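Local structure of carboxylesterase (Ferroplasma acidiphilum, 3WJ2) at residues Thr247-Pro252 with Gly273-Gly278. The protein probably hydrolyses carboxylic ester bonds as a carboxylesterase of the alpha/beta-hydrolase fold. Sequence-based numbering, arbitrary orientation.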
loop_
_atom_site.group_PDB
_atom_site.type_symbol
_atom_site.label_atom_id
_atom_site.label_comp_id
_atom_site.label_asym_id
_atom_site.label_seq_id
_atom_site.Cartn_x
_atom_site.Cartn_y
_atom_site.Cartn_z
ATOM N N THR B 247 13.641 -2.209 7.850
ATOM C CA THR B 247 12.455 -3.069 7.721
ATOM C C THR B 247 12.564 -3.807 6.386
ATOM O O THR B 247 13.427 -3.535 5.538
ATOM C CB THR B 247 11.141 -2.152 7.642
ATOM O OG1 THR B 247 11.106 -1.513 6.366
ATOM C CG2 THR B 247 11.248 -1.073 8.727
ATOM N N ASN B 248 11.713 -4.831 6.305
ATOM C CA ASN B 248 11.731 -5.680 5.066
ATOM C C ASN B 248 10.370 -5.519 4.378
ATOM O O ASN B 248 9.342 -5.543 5.047
ATOM C CB ASN B 248 11.805 -7.142 5.507
ATOM C CG ASN B 248 13.061 -7.406 6.361
ATOM O OD1 ASN B 248 14.168 -7.224 5.891
ATOM N ND2 ASN B 248 12.858 -7.842 7.573
ATOM N N GLU B 249 10.425 -5.386 3.059
ATOM C CA GLU B 249 9.116 -5.281 2.312
ATOM C C GLU B 249 8.091 -6.351 2.608
ATOM O O GLU B 249 6.925 -6.034 2.879
ATOM C CB GLU B 249 9.453 -5.250 0.814
ATOM C CG GLU B 249 8.180 -4.964 0.022
ATOM C CD GLU B 249 8.451 -4.781 -1.443
ATOM O OE1 GLU B 249 9.543 -5.008 -1.956
ATOM O OE2 GLU B 249 7.484 -4.306 -2.127
ATOM N N TYR B 250 8.534 -7.614 2.640
ATOM C CA TYR B 250 7.529 -8.697 2.732
ATOM C C TYR B 250 7.593 -9.384 4.071
ATOM O O TYR B 250 8.136 -10.461 4.208
ATOM C CB TYR B 250 7.906 -9.676 1.598
ATOM C CG TYR B 250 7.623 -9.102 0.193
ATOM C CD1 TYR B 250 6.334 -8.785 -0.176
ATOM C CD2 TYR B 250 8.640 -8.911 -0.690
ATOM C CE1 TYR B 250 6.103 -8.230 -1.486
ATOM C CE2 TYR B 250 8.442 -8.468 -1.986
ATOM C CZ TYR B 250 7.149 -8.121 -2.349
ATOM O OH TYR B 250 6.909 -7.692 -3.642
ATOM N N ASP B 251 7.187 -8.672 5.078
ATOM C CA ASP B 251 7.432 -9.171 6.480
ATOM C C ASP B 251 6.226 -8.692 7.273
ATOM O O ASP B 251 5.852 -7.497 7.241
ATOM C CB ASP B 251 8.736 -8.496 6.994
ATOM C CG ASP B 251 9.018 -8.746 8.471
ATOM O OD1 ASP B 251 8.275 -9.283 9.246
ATOM O OD2 ASP B 251 10.185 -8.362 8.788
ATOM N N PRO B 252 5.547 -9.590 7.988
ATOM C CA PRO B 252 4.375 -9.145 8.804
ATOM C C PRO B 252 4.680 -8.020 9.811
ATOM O O PRO B 252 3.808 -7.225 10.171
ATOM C CB PRO B 252 3.851 -10.397 9.473
ATOM C CG PRO B 252 5.016 -11.423 9.340
ATOM C CD PRO B 252 5.882 -11.022 8.213
ATOM N N GLY B 273 15.475 5.489 8.349
ATOM C CA GLY B 273 14.761 4.238 8.184
ATOM C C GLY B 273 14.852 3.800 6.728
ATOM O O GLY B 273 14.558 4.604 5.818
ATOM N N ILE B 274 15.186 2.497 6.520
ATOM C CA ILE B 274 15.184 1.963 5.118
ATOM C C ILE B 274 14.380 0.696 5.076
ATOM O O ILE B 274 14.485 -0.105 6.008
ATOM C CB ILE B 274 16.616 1.735 4.542
ATOM C CG1 ILE B 274 17.423 0.922 5.542
ATOM C CG2 ILE B 274 17.312 3.099 4.210
ATOM C CD1 ILE B 274 18.743 0.371 4.916
ATOM N N ARG B 275 13.541 0.532 4.023
ATOM C CA ARG B 275 12.834 -0.735 3.752
ATOM C C ARG B 275 13.547 -1.454 2.643
ATOM O O ARG B 275 13.812 -0.844 1.600
ATOM C CB ARG B 275 11.395 -0.428 3.292
ATOM C CG ARG B 275 10.654 -1.680 2.846
ATOM C CD ARG B 275 9.420 -1.307 1.954
ATOM N NE ARG B 275 8.354 -0.715 2.790
ATOM C CZ ARG B 275 7.087 -0.707 2.336
ATOM N NH1 ARG B 275 6.801 -1.095 1.041
ATOM N NH2 ARG B 275 6.144 -0.279 3.218
ATOM N N GLY B 276 13.924 -2.706 2.955
ATOM C CA GLY B 276 14.632 -3.486 1.876
ATOM C C GLY B 276 13.625 -4.041 0.903
ATOM O O GLY B 276 12.734 -4.827 1.316
ATOM N N ILE B 277 13.801 -3.633 -0.365
ATOM C CA ILE B 277 12.833 -4.042 -1.422
ATOM C C ILE B 277 13.058 -5.538 -1.703
ATOM O O ILE B 277 14.196 -5.990 -1.876
ATOM C CB ILE B 277 13.027 -3.149 -2.609
ATOM C CG1 ILE B 277 12.503 -1.737 -2.231
ATOM C CG2 ILE B 277 12.120 -3.666 -3.808
ATOM C CD1 ILE B 277 13.111 -0.665 -3.170
ATOM N N GLY B 278 11.973 -6.277 -1.680
ATOM C CA GLY B 278 12.064 -7.741 -1.899
ATOM C C GLY B 278 12.536 -8.534 -0.724
ATOM O O GLY B 278 12.700 -9.773 -0.847
#
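Thr-247 and Arg-275 are paired neighbours in parallel strands 243-248 and 271-280, at one edge of the alpha/beta-hydrolase sheet within this chain and joined through helix 254-266 as a beta-alpha-beta crossover; at Arg-275 the sheet continues antiparallel into the second subunit. Three backbone bonds define the register: Thr-247 N to Ile-274 O, Gly-276 N to Thr-247 O (2.8 Å, 171° at the hydrogen) and Glu-249 N to Gly-276 O. The packing is tight where Thr-247 OG1 comes within 3.2 Å of Arg-275 CA. Its chi1 of 73° sets OG1 between backbone N and carbonyl carbon. On the crossover helix one oxygen, Glu-258 OE2, is bonded to Thr-247 OG1 and forms a salt bridge with Arg-275 NE.

At Glu-249 the chain turns a corner, and a side chain joins the backbone in bridging the two segments. Chi1 of -173° sets Glu-249 CG anti to N, and the extended chain beyond it carries OE1 to Gly-278 N at 2.8 Å, met through the anti lone pair, while OE2 forms salt bridges with Lys-262 of the second subunit and Arg-194 of the third. An alanine here would probably leave Gly-278 N without this acceptor and those two cations without their shared carboxylate. Contact is looser between Glu-249 OE2 and Arg-275 NH1, which stay 4.6 Å apart, beyond a salt bridge, although this side too is buried. The Tyr-250 ring takes Glu-249 CG over the centre of one face, and its edge meets Gly-278, Tyr-250 CE2 lying 3.7 Å from Gly-278 CA.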